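Local coordinates for filamentation induced by cAMP protein Fic (Desulfovibrio alaskensis, PDB 4RGL), which is a largely helical member of the Fic/DOC family, with a C-terminal domain probably of the helix-turn-helix class, whose specific function is not established, at residues Ile14-Ile18 with Val241-Leu245; Asn48-Thr52 with Ala209-Thr215; Glu60-Leu64 with Glu84-Val88; Asp102-Glu106 with Leu158-Glu162; Tyr177-Phe181 with Leu228-Asp232. All blocks are in the same frame, centred on the assembly; numbering follows the deposited sequence.

How the contacts relate
The centre of contact 2 lies about 2 Å from the centre of the chain, with contacts 1, 4 and 5 centred about 23 Å away and contact 3 about 16 Å. Contacts 2 and 5 are buried; contacts 1, 3 and 4 are partly exposed. Helix 42-59 gives contact 2 its first segment and runs into the loop of contact 3. Successive helices connect other pairs: 150-163 and 168-182 for contacts 4 and 5, 221-234 and 238-257 for contacts 5 and 1. Chemistry does not follow depth: hydrogen bonds join contact 2 and the partly buried, more polar contact 3; buried contact 5 is mostly apolar, with one weak bond; contacts 1 and 4 have none.

Contact 1 (Ile14-Ile18 with Val241-Leu245); sequences ITPAI and VEFML
The segment Ile-14 to Ile-18 begins extended and turns into a helix at Pro-16, with Thr-15 as N-cap residue (phi/psi -148/152). Proline suits the first helical turn because that position needs no backbone NH donor. The turn closes through a weak bond of 2.8 Å from Ile-18 N to Thr-15 O. Opposite runs regular helix, Val-241 to Leu-245, with Leu-245 N 2.8 Å from Val-241 O. The closest CA pair is Ile-18 with Glu-242, at 6.0 Å.

Ile-18 is the main apolar element. In the m,t rotamer it sends CD1 to 3.8 Å from Val-241 CG1, and its CG2 branch lies 4.0 Å from Leu-245 CD1. Val-241 is t and Leu-245 m,t; being four residues apart, they share one side of their helix and receive the branched isoleucine together. Glu-242, m,t with chi3 near -6°, lies along the outer margin. Its CG is 4.3 Å from Ile-18 CG1, while OE2 lies 3.5 Å from Ala-17 CB. With chi1 t, Thr-15 brings CG2 closest to Glu-242 OE2, at 3.1 Å, and leaves OG1 3.6 Å from that oxygen. The small Ala-17 leaves room for this carboxylate, which makes no hydrogen bond across the contact.

Leu-245 also meets Leu-21 and Ile-25, continuing the apolar seam along helix 16-32. The arrangement is typical of helix-helix packing in a mainly helical fold, here N-terminal helix 16-32 upon helix 238-257.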
# COMPACT_ATOMS: atom_id res chain seq x y z
N ILE A 14 8.19 -24.31 13.20
CA ILE A 14 6.95 -24.36 12.42
C ILE A 14 5.79 -24.96 13.28
O ILE A 14 6.04 -25.57 14.32
CB ILE A 14 7.15 -25.18 11.09
CG1 ILE A 14 8.34 -24.62 10.25
CG2 ILE A 14 5.87 -25.22 10.26
CD1 ILE A 14 9.78 -25.06 10.73
N THR A 15 4.54 -24.71 12.86
CA THR A 15 3.34 -25.18 13.56
C THR A 15 2.22 -25.48 12.52
O THR A 15 2.19 -24.86 11.46
CB THR A 15 2.90 -24.13 14.63
OG1 THR A 15 1.66 -24.53 15.21
CG2 THR A 15 2.75 -22.76 14.05
N PRO A 16 1.27 -26.42 12.82
CA PRO A 16 0.20 -26.71 11.84
C PRO A 16 -0.59 -25.45 11.42
O PRO A 16 -1.14 -25.42 10.33
CB PRO A 16 -0.71 -27.71 12.58
CG PRO A 16 -0.26 -27.66 14.02
CD PRO A 16 1.17 -27.29 14.00
N ALA A 17 -0.62 -24.42 12.28
CA ALA A 17 -1.30 -23.17 11.95
C ALA A 17 -0.56 -22.41 10.84
O ALA A 17 -1.20 -21.85 9.95
CB ALA A 17 -1.41 -22.30 13.19
N ILE A 18 0.81 -22.44 10.86
CA ILE A 18 1.64 -21.76 9.85
C ILE A 18 1.41 -22.38 8.47
O ILE A 18 1.13 -21.65 7.52
CB ILE A 18 3.15 -21.80 10.24
CG1 ILE A 18 3.47 -20.75 11.34
CG2 ILE A 18 4.05 -21.56 9.00
CD1 ILE A 18 4.98 -20.83 11.92
N VAL A 241 4.81 -14.99 14.06
CA VAL A 241 4.70 -15.46 12.68
C VAL A 241 3.24 -15.81 12.37
O VAL A 241 2.71 -15.40 11.34
CB VAL A 241 5.64 -16.67 12.41
CG1 VAL A 241 5.47 -17.20 10.99
CG2 VAL A 241 7.10 -16.29 12.68
N GLU A 242 2.55 -16.48 13.33
CA GLU A 242 1.12 -16.79 13.20
C GLU A 242 0.31 -15.51 13.05
O GLU A 242 -0.58 -15.45 12.20
CB GLU A 242 0.62 -17.59 14.41
CG GLU A 242 1.08 -19.04 14.46
CD GLU A 242 0.49 -19.83 15.61
OE1 GLU A 242 -0.19 -19.23 16.47
OE2 GLU A 242 0.70 -21.07 15.65
N PHE A 243 0.62 -14.47 13.87
CA PHE A 243 -0.11 -13.20 13.83
C PHE A 243 0.09 -12.51 12.50
O PHE A 243 -0.89 -12.08 11.89
CB PHE A 243 0.35 -12.27 14.98
CG PHE A 243 -0.39 -10.94 15.01
CD1 PHE A 243 -1.58 -10.80 15.73
CD2 PHE A 243 0.08 -9.84 14.30
CE1 PHE A 243 -2.27 -9.58 15.74
CE2 PHE A 243 -0.63 -8.64 14.29
CZ PHE A 243 -1.80 -8.51 15.01
N MSE A 244 1.36 -12.37 12.06
CA MSE A 244 1.67 -11.66 10.83
C MSE A 244 1.12 -12.39 9.60
O MSE A 244 0.47 -11.75 8.76
CB MSE A 244 3.18 -11.46 10.69
CG MSE A 244 3.54 -10.37 9.69
SE MSE A 244 2.68 -8.65 10.10
CE MSE A 244 3.34 -8.41 11.90
N LEU A 245 1.34 -13.73 9.49
CA LEU A 245 0.78 -14.52 8.38
C LEU A 245 -0.74 -14.44 8.39
O LEU A 245 -1.37 -14.41 7.33
CB LEU A 245 1.23 -15.99 8.43
CG LEU A 245 2.71 -16.26 8.12
CD1 LEU A 245 3.04 -17.73 8.28
CD2 LEU A 245 3.07 -15.80 6.71

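Contact 2 (Asn48-Thr52 with Ala209-Thr215); sequences NRIRT and AYLPVET
Helix Asn-48 to Thr-52 packs against the irregular segment Ala-209 to Thr-215, which goes from a 3-10 turn at Ala-209 through loop, with Glu-214 and Thr-215 already helical. Thr-52 and Pro-212 have the nearest CA atoms, 4.9 Å apart. Pro-212 (phi/psi -82/59) centres an inverse gamma turn, closed by a weak bond of 2.9 Å from Val-213 N to Leu-211 O.

Two hydrogen bonds across the contact are clear. Arg-49, t,p,p, curls so that NH2 donates to Ala-209 O at 3.1 Å and 163°; its length lets NH1 form a salt bridge with Glu-96. Arg-49 NH2 also lies 3.5 Å from Tyr-210 CE1. Thr-52, chi1 m, gives its OG1 proton to Glu-214 OE1 at 2.9 Å, so the buried carboxylate, m,p, has a donor. Asn-48, m, places ND2 2.9 Å from Tyr-210 O. Pro-212 O is satisfied within its own segment, by Thr-215 OG1 at 2.8 Å and Thr-215 N at 3.2 Å; the p rotamer of Thr-215 permits this return to the backbone.

Pro-212, which has no NH to satisfy, fits between the polar groups: its CG lies 3.6 Å from Asn-48 OD1 and 3.9 Å from Arg-51 NH1, over one guanidinium face. Arg-51 has a long, weak ion pair with Glu-254.

Leu-211 faces helix 238-257. The inverse gamma turn, with polar bonds on its flanking residues, sets the link between helices 189-202 and 214-219 against helix 42-59, near the centre of the chain.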
# COMPACT_ATOMS: atom_id res chain seq x y z
N ASN A 48 -3.31 1.85 -2.64
CA ASN A 48 -2.77 0.88 -1.70
C ASN A 48 -1.49 1.39 -1.06
O ASN A 48 -1.34 1.31 0.16
CB ASN A 48 -2.50 -0.45 -2.39
CG ASN A 48 -3.76 -1.20 -2.75
OD1 ASN A 48 -4.85 -0.91 -2.25
ND2 ASN A 48 -3.61 -2.23 -3.56
N ARG A 49 -0.57 1.94 -1.88
CA ARG A 49 0.69 2.50 -1.39
C ARG A 49 0.43 3.62 -0.37
O ARG A 49 1.04 3.63 0.69
CB ARG A 49 1.55 3.02 -2.57
CG ARG A 49 2.89 3.65 -2.15
CD ARG A 49 3.77 2.71 -1.31
NE ARG A 49 3.94 1.39 -1.93
CZ ARG A 49 4.87 1.11 -2.84
NH1 ARG A 49 5.64 2.07 -3.32
NH2 ARG A 49 4.98 -0.11 -3.33
N ILE A 50 -0.55 4.52 -0.66
CA ILE A 50 -0.92 5.60 0.25
C ILE A 50 -1.46 5.01 1.58
O ILE A 50 -1.08 5.47 2.66
CB ILE A 50 -1.95 6.57 -0.41
CG1 ILE A 50 -1.29 7.36 -1.58
CG2 ILE A 50 -2.55 7.53 0.62
CD1 ILE A 50 -2.26 8.31 -2.37
N ARG A 51 -2.30 3.93 1.50
CA ARG A 51 -2.83 3.24 2.68
C ARG A 51 -1.69 2.64 3.52
O ARG A 51 -1.69 2.78 4.75
CB ARG A 51 -3.81 2.13 2.28
CG ARG A 51 -5.15 2.66 1.77
CD ARG A 51 -6.07 1.52 1.38
NE ARG A 51 -6.42 0.69 2.53
CZ ARG A 51 -6.96 -0.52 2.43
NH1 ARG A 51 -7.17 -1.07 1.24
NH2 ARG A 51 -7.25 -1.21 3.53
N THR A 52 -0.70 2.00 2.85
CA THR A 52 0.49 1.43 3.52
C THR A 52 1.26 2.54 4.28
O THR A 52 1.56 2.38 5.47
CB THR A 52 1.40 0.75 2.47
OG1 THR A 52 0.76 -0.44 2.01
CG2 THR A 52 2.78 0.42 3.02
N ALA A 209 4.11 -5.78 -3.00
CA ALA A 209 4.58 -4.43 -2.65
C ALA A 209 3.40 -3.47 -2.53
O ALA A 209 3.52 -2.42 -1.88
CB ALA A 209 5.55 -3.93 -3.71
N TYR A 210 2.23 -3.86 -3.09
CA TYR A 210 1.03 -3.04 -3.05
C TYR A 210 -0.05 -3.70 -2.17
O TYR A 210 -1.23 -3.40 -2.31
CB TYR A 210 0.50 -2.79 -4.47
CG TYR A 210 1.55 -2.21 -5.40
CD1 TYR A 210 1.88 -0.86 -5.34
CD2 TYR A 210 2.27 -3.02 -6.27
CE1 TYR A 210 2.89 -0.32 -6.14
CE2 TYR A 210 3.28 -2.50 -7.08
CZ TYR A 210 3.59 -1.15 -7.01
OH TYR A 210 4.57 -0.62 -7.82
N LEU A 211 0.38 -4.56 -1.22
CA LEU A 211 -0.53 -5.18 -0.26
C LEU A 211 -0.59 -4.33 1.04
O LEU A 211 0.41 -4.23 1.76
CB LEU A 211 -0.07 -6.63 0.05
CG LEU A 211 -0.95 -7.44 1.01
CD1 LEU A 211 -2.33 -7.64 0.42
CD2 LEU A 211 -0.32 -8.77 1.33
N PRO A 212 -1.73 -3.65 1.31
CA PRO A 212 -1.78 -2.74 2.47
C PRO A 212 -2.04 -3.48 3.79
O PRO A 212 -2.97 -3.13 4.53
CB PRO A 212 -2.93 -1.77 2.13
CG PRO A 212 -3.49 -2.25 0.78
CD PRO A 212 -2.99 -3.62 0.55
N VAL A 213 -1.15 -4.45 4.14
CA VAL A 213 -1.27 -5.24 5.37
C VAL A 213 -1.13 -4.33 6.63
O VAL A 213 -1.62 -4.68 7.71
CB VAL A 213 -0.23 -6.41 5.40
CG1 VAL A 213 1.20 -5.88 5.36
CG2 VAL A 213 -0.44 -7.31 6.62
N GLU A 214 -0.53 -3.13 6.45
CA GLU A 214 -0.29 -2.20 7.55
C GLU A 214 -1.61 -1.67 8.14
O GLU A 214 -1.67 -1.36 9.33
CB GLU A 214 0.59 -1.03 7.08
CG GLU A 214 2.00 -1.46 6.64
CD GLU A 214 2.09 -2.11 5.27
OE1 GLU A 214 1.12 -1.99 4.49
OE2 GLU A 214 3.17 -2.65 4.94
N THR A 215 -2.70 -1.62 7.32
CA THR A 215 -4.03 -1.20 7.80
C THR A 215 -4.57 -2.22 8.82
O THR A 215 -5.28 -1.83 9.75
CB THR A 215 -5.01 -1.03 6.62
OG1 THR A 215 -5.19 -2.29 5.97
CG2 THR A 215 -4.54 0.01 5.62

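Contact 3 (Glu60-Leu64 with Glu84-Val88); sequences ENNTL and EIQEV
Glu-60 (phi/psi -95/32) leaves helix 42-59 and turns its m,m side chain from helix Glu-84 to Val-88, to a salt bridge with Arg-194. Asn-61 takes positive phi (68/31), readily tolerated by asparagine, as C-prime residue of a Schellman motif in which Asn-62 N bonds to Leu-57 O. Glu-60 and Asn-61 also hydrogen-bond to a bound unknown ligand. Sequence and the arginine pairing are consistent with the (S/T)xxxE(G/N) inhibitory motif of Fic proteins.

Asn-62, whose CA lies 6.3 Å from that of Glu-84, uses both ends of its t side chain. OD1 accepts Leu-64 N at 3.0 Å, forming an Asx turn; ND2 donates to Glu-87 OE1 at 3.1 Å and weakly to Glu-84 O at 3.5 Å. Thr-63, chi1 p, meets both oxygens of Glu-84 (m,t): N to OE2 at 2.9 Å, OG1 to OE1 at 2.7 Å. Leu-64, m,t, supplies the apolar part, its CD1 3.7 Å from Val-88 CG2 and 4.4 Å from Ile-85 CG1.

In the chain the loop joins helices 42-59 and 66-74. Helix 82-95, on which it lies, packs on both of them through Val-88, and on helix 66-74 also through Ile-85.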
# COMPACT_ATOMS: atom_id res chain seq x y z
N GLU A 60 3.15 4.82 14.37
CA GLU A 60 4.18 5.55 15.10
C GLU A 60 3.67 6.96 15.49
O GLU A 60 4.46 7.91 15.59
CB GLU A 60 5.48 5.63 14.28
CG GLU A 60 6.03 4.26 13.88
CD GLU A 60 6.35 3.30 15.03
OE1 GLU A 60 6.55 3.78 16.17
OE2 GLU A 60 6.48 2.09 14.76
N ASN A 61 2.35 7.07 15.75
CA ASN A 61 1.70 8.25 16.33
C ASN A 61 1.72 9.49 15.37
O ASN A 61 1.62 10.62 15.84
CB ASN A 61 2.36 8.62 17.67
CG ASN A 61 2.31 7.49 18.69
OD1 ASN A 61 1.33 6.72 18.76
ND2 ASN A 61 3.34 7.40 19.51
N ASN A 62 1.68 9.25 14.05
CA ASN A 62 1.50 10.35 13.08
C ASN A 62 0.00 10.64 12.96
O ASN A 62 -0.79 9.73 12.70
CB ASN A 62 2.13 10.00 11.73
CG ASN A 62 2.16 11.15 10.75
OD1 ASN A 62 1.13 11.73 10.39
ND2 ASN A 62 3.32 11.41 10.18
N THR A 63 -0.40 11.88 13.25
CA THR A 63 -1.81 12.23 13.40
C THR A 63 -2.51 12.54 12.03
O THR A 63 -3.72 12.81 12.01
CB THR A 63 -1.96 13.43 14.34
OG1 THR A 63 -1.35 14.58 13.74
CG2 THR A 63 -1.36 13.17 15.72
N LEU A 64 -1.75 12.50 10.91
CA LEU A 64 -2.34 12.78 9.59
C LEU A 64 -3.34 11.69 9.18
O LEU A 64 -3.10 10.50 9.44
CB LEU A 64 -1.26 12.93 8.53
CG LEU A 64 -0.38 14.18 8.64
CD1 LEU A 64 0.81 14.09 7.74
CD2 LEU A 64 -1.18 15.44 8.34
N GLU A 84 5.29 16.13 10.34
CA GLU A 84 4.44 15.00 9.96
C GLU A 84 4.30 14.91 8.44
O GLU A 84 4.27 13.82 7.88
CB GLU A 84 3.06 15.10 10.61
CG GLU A 84 3.05 14.74 12.09
CD GLU A 84 1.66 14.61 12.68
OE1 GLU A 84 0.71 15.18 12.11
OE2 GLU A 84 1.53 13.95 13.74
N ILE A 85 4.20 16.08 7.77
CA ILE A 85 4.06 16.13 6.31
C ILE A 85 5.38 15.65 5.64
O ILE A 85 5.33 14.93 4.65
CB ILE A 85 3.66 17.57 5.85
CG1 ILE A 85 2.32 18.01 6.51
CG2 ILE A 85 3.57 17.64 4.33
CD1 ILE A 85 1.94 19.49 6.28
N GLN A 86 6.55 15.99 6.25
CA GLN A 86 7.84 15.54 5.72
C GLN A 86 8.05 14.06 5.95
O GLN A 86 8.72 13.41 5.15
CB GLN A 86 8.99 16.33 6.31
CG GLN A 86 9.52 17.41 5.36
CD GLN A 86 9.95 16.85 4.02
OE1 GLN A 86 9.53 17.32 2.96
NE2 GLN A 86 10.76 15.80 4.03
N GLU A 87 7.47 13.50 7.04
CA GLU A 87 7.52 12.06 7.27
C GLU A 87 6.85 11.33 6.10
O GLU A 87 7.40 10.36 5.59
CB GLU A 87 6.84 11.68 8.60
CG GLU A 87 7.64 12.07 9.83
CD GLU A 87 7.10 11.51 11.14
OE1 GLU A 87 6.17 10.67 11.10
OE2 GLU A 87 7.66 11.86 12.21
N VAL A 88 5.70 11.87 5.62
CA VAL A 88 4.95 11.30 4.50
C VAL A 88 5.76 11.40 3.19
O VAL A 88 5.88 10.42 2.47
CB VAL A 88 3.56 11.98 4.34
CG1 VAL A 88 2.83 11.46 3.10
CG2 VAL A 88 2.71 11.79 5.59

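Contact 4 (Asp102-Glu106 with Leu158-Glu162); sequences DASVE and LDWLE
A compact turn is laid against a helix without one hydrogen bond between them. Asp-102 to Val-105 form a type I beta turn, Val-105 N donating to Asp-102 O at 2.9 Å. Asp-102, chi1 t, adds an Asx turn: OD1 accepts Ser-104 N at 3.1 Å and Ser-104 OG at 2.7 Å, the short p serine meeting this need. With Asp-102 OD1 and Ser-104 OG paired inside the turn, its outer surface can pack.

Ser-104 and Leu-158 bring their CA atoms to 4.9 Å. Leu-158, m,t, fills the gap: CD2 is 3.4 Å from Ala-103 O, CB 3.6 Å from Ser-104 O, and CD1 3.7 Å from Glu-106 CB. Leu-161, t,p, sets CD2 3.8 Å from Ala-103 CB, whose small methyl allows close approach; Ser-104 CB lies 3.7 Å from Glu-162 CB.

Ala-103 O hydrogen-bonds to Trp-196 NE1. Val-105 is the N-cap of helix 106-117, so the contact is an Asx turn with a type I beta turn leading into that helix, packed on helix 150-163 of the Fic fold.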
# COMPACT_ATOMS: atom_id res chain seq x y z
N ASP A 102 17.98 -5.09 -2.45
CA ASP A 102 17.93 -6.49 -2.09
C ASP A 102 17.93 -6.59 -0.57
O ASP A 102 18.80 -6.01 0.09
CB ASP A 102 19.14 -7.24 -2.72
CG ASP A 102 19.15 -8.75 -2.49
OD1 ASP A 102 18.91 -9.17 -1.34
OD2 ASP A 102 19.55 -9.48 -3.42
N ALA A 103 16.90 -7.23 0.01
CA ALA A 103 16.65 -7.23 1.46
C ALA A 103 17.88 -7.74 2.29
O ALA A 103 17.97 -7.44 3.48
CB ALA A 103 15.44 -8.07 1.78
N SER A 104 18.78 -8.50 1.66
CA SER A 104 19.92 -9.07 2.39
C SER A 104 21.17 -8.14 2.34
O SER A 104 22.16 -8.41 3.02
CB SER A 104 20.28 -10.44 1.82
OG SER A 104 20.60 -10.36 0.44
N VAL A 105 21.11 -7.04 1.54
CA VAL A 105 22.25 -6.13 1.39
C VAL A 105 22.21 -5.05 2.49
O VAL A 105 21.28 -4.24 2.52
CB VAL A 105 22.29 -5.49 -0.02
CG1 VAL A 105 23.47 -4.51 -0.15
CG2 VAL A 105 22.37 -6.56 -1.11
N GLU A 106 23.26 -5.01 3.35
CA GLU A 106 23.35 -4.05 4.45
C GLU A 106 23.33 -2.61 3.92
O GLU A 106 22.65 -1.76 4.50
CB GLU A 106 24.62 -4.29 5.28
CG GLU A 106 24.63 -3.57 6.62
CD GLU A 106 25.80 -3.91 7.51
OE1 GLU A 106 26.94 -4.01 6.99
OE2 GLU A 106 25.60 -4.02 8.74
N LEU A 158 21.22 -10.44 8.39
CA LEU A 158 21.22 -10.25 6.93
C LEU A 158 21.87 -11.44 6.23
O LEU A 158 21.45 -11.80 5.13
CB LEU A 158 21.92 -8.95 6.55
CG LEU A 158 21.23 -7.66 7.00
CD1 LEU A 158 22.17 -6.49 6.94
CD2 LEU A 158 19.96 -7.39 6.18
N ASP A 159 22.89 -12.06 6.87
CA ASP A 159 23.52 -13.26 6.31
C ASP A 159 22.55 -14.42 6.34
O ASP A 159 22.45 -15.17 5.36
CB ASP A 159 24.80 -13.61 7.08
CG ASP A 159 25.50 -14.86 6.56
OD1 ASP A 159 25.76 -14.93 5.33
OD2 ASP A 159 25.82 -15.75 7.38
N TRP A 160 21.78 -14.54 7.45
CA TRP A 160 20.76 -15.57 7.58
C TRP A 160 19.71 -15.43 6.50
O TRP A 160 19.35 -16.42 5.87
CB TRP A 160 20.10 -15.51 8.97
CG TRP A 160 18.87 -16.36 9.09
CD1 TRP A 160 18.83 -17.70 9.33
CD2 TRP A 160 17.52 -15.95 8.85
NE1 TRP A 160 17.53 -18.16 9.25
CE2 TRP A 160 16.71 -17.10 8.97
CE3 TRP A 160 16.91 -14.72 8.56
CZ2 TRP A 160 15.32 -17.05 8.82
CZ3 TRP A 160 15.54 -14.68 8.39
CH2 TRP A 160 14.76 -15.83 8.50
N LEU A 161 19.22 -14.20 6.28
CA LEU A 161 18.17 -13.91 5.30
C LEU A 161 18.61 -14.29 3.87
O LEU A 161 17.80 -14.77 3.08
CB LEU A 161 17.79 -12.42 5.37
CG LEU A 161 16.57 -11.99 4.53
CD1 LEU A 161 15.29 -12.64 5.06
CD2 LEU A 161 16.42 -10.49 4.53
N GLU A 162 19.90 -14.10 3.56
CA GLU A 162 20.43 -14.41 2.23
C GLU A 162 20.48 -15.93 2.00
O GLU A 162 20.16 -16.40 0.90
CB GLU A 162 21.83 -13.80 2.05
CG GLU A 162 22.40 -13.95 0.64
CD GLU A 162 23.85 -13.54 0.48
OE1 GLU A 162 24.51 -13.27 1.51
OE2 GLU A 162 24.34 -13.54 -0.67

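Contact 5 (Tyr177-Phe181 with Leu228-Asp232); sequences YEFEF and LAVAD
Helices 168-182 and 221-234 pack almost perpendicularly in the Fic fold: their short segments cross at -84°, with axes 11.4 Å apart at closest approach. The first helix runs directly into the HPFxxGNGR-type Fic signature, which starts at His-183. The nearest CA atoms are Tyr-177 with Leu-228, 7.6 Å, and Phe-181 with Asp-232, 7.8 Å.

Across such a gap long side chains must do the joining, and Tyr-177 and Leu-228 bury the most surface. Tyr-177, chi1 t and chi2 79°, extends its ring to the second helix, with CD1 4.0 Å from Leu-228 CD1 and CE1 3.6 Å from Ala-231 CB; alanine leaves space for the ring. Leu-228, t,p, also comes close to Glu-180, its CD2 3.5 Å from Glu-180 OE2.

Glu-180 and Asp-232 come next, each covered less. Both carboxylates form salt bridges with Arg-136, which ties the two helices together from outside the segments. At the margin, Phe-181 CD1 lies 3.9 Å from Asp-232 OD1.

A polar bond accompanies the apolar packing at the ring's tip: Tyr-177 OH donates a weak hydrogen bond to Ala-231 O at 2.8 Å.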
# COMPACT_ATOMS: atom_id res chain seq x y z
N TYR A 177 10.60 -9.78 13.26
CA TYR A 177 10.69 -10.09 14.69
C TYR A 177 12.09 -9.83 15.22
O TYR A 177 12.25 -9.21 16.27
CB TYR A 177 10.29 -11.54 14.93
CG TYR A 177 10.53 -12.03 16.34
CD1 TYR A 177 9.65 -11.71 17.37
CD2 TYR A 177 11.57 -12.91 16.63
CE1 TYR A 177 9.83 -12.20 18.66
CE2 TYR A 177 11.73 -13.45 17.90
CZ TYR A 177 10.87 -13.09 18.92
OH TYR A 177 11.05 -13.59 20.19
N GLU A 178 13.12 -10.29 14.49
CA GLU A 178 14.50 -10.09 14.90
C GLU A 178 14.90 -8.61 14.82
O GLU A 178 15.48 -8.08 15.76
CB GLU A 178 15.44 -10.94 14.05
CG GLU A 178 15.32 -12.43 14.32
CD GLU A 178 15.66 -12.83 15.74
OE1 GLU A 178 16.67 -12.33 16.28
OE2 GLU A 178 14.92 -13.66 16.32
N PHE A 179 14.52 -7.94 13.70
CA PHE A 179 14.83 -6.52 13.47
C PHE A 179 14.23 -5.65 14.58
O PHE A 179 14.89 -4.72 15.05
CB PHE A 179 14.30 -6.07 12.09
CG PHE A 179 14.70 -4.67 11.69
CD1 PHE A 179 13.95 -3.57 12.09
CD2 PHE A 179 15.82 -4.46 10.90
CE1 PHE A 179 14.35 -2.27 11.74
CE2 PHE A 179 16.20 -3.16 10.53
CZ PHE A 179 15.46 -2.08 10.95
N GLU A 180 12.98 -5.94 15.00
CA GLU A 180 12.31 -5.16 16.04
C GLU A 180 13.04 -5.31 17.39
O GLU A 180 13.12 -4.35 18.16
CB GLU A 180 10.83 -5.60 16.17
CG GLU A 180 9.94 -4.59 16.90
CD GLU A 180 9.94 -4.66 18.43
OE1 GLU A 180 10.53 -5.62 18.98
OE2 GLU A 180 9.25 -3.83 19.05
N PHE A 181 13.59 -6.52 17.67
CA PHE A 181 14.32 -6.77 18.90
C PHE A 181 15.64 -5.98 18.94
O PHE A 181 16.04 -5.51 20.01
CB PHE A 181 14.61 -8.28 19.06
CG PHE A 181 15.58 -8.61 20.17
CD1 PHE A 181 15.16 -8.67 21.50
CD2 PHE A 181 16.93 -8.85 19.90
CE1 PHE A 181 16.07 -8.96 22.52
CE2 PHE A 181 17.83 -9.12 20.92
CZ PHE A 181 17.40 -9.19 22.23
N LEU A 228 3.84 -9.52 20.04
CA LEU A 228 5.25 -9.21 19.86
C LEU A 228 6.00 -9.24 21.22
O LEU A 228 7.13 -9.71 21.28
CB LEU A 228 5.39 -7.83 19.19
CG LEU A 228 6.79 -7.38 18.84
CD1 LEU A 228 7.51 -8.42 17.97
CD2 LEU A 228 6.75 -6.05 18.14
N ALA A 229 5.33 -8.77 22.31
CA ALA A 229 5.92 -8.77 23.65
C ALA A 229 5.92 -10.17 24.25
O ALA A 229 6.90 -10.55 24.91
CB ALA A 229 5.15 -7.82 24.56
N VAL A 230 4.81 -10.95 24.05
CA VAL A 230 4.71 -12.33 24.55
C VAL A 230 5.76 -13.20 23.86
O VAL A 230 6.45 -13.98 24.53
CB VAL A 230 3.29 -12.91 24.36
N ALA A 231 5.94 -13.01 22.53
CA ALA A 231 6.96 -13.71 21.75
C ALA A 231 8.37 -13.34 22.23
O ALA A 231 9.25 -14.20 22.31
CB ALA A 231 6.81 -13.39 20.27
N ASP A 232 8.57 -12.05 22.61
CA ASP A 232 9.84 -11.56 23.15
C ASP A 232 10.11 -12.18 24.55
O ASP A 232 11.24 -12.60 24.82
CB ASP A 232 9.81 -10.01 23.25
CG ASP A 232 11.01 -9.40 23.96
OD1 ASP A 232 12.14 -9.88 23.74
OD2 ASP A 232 10.82 -8.39 24.66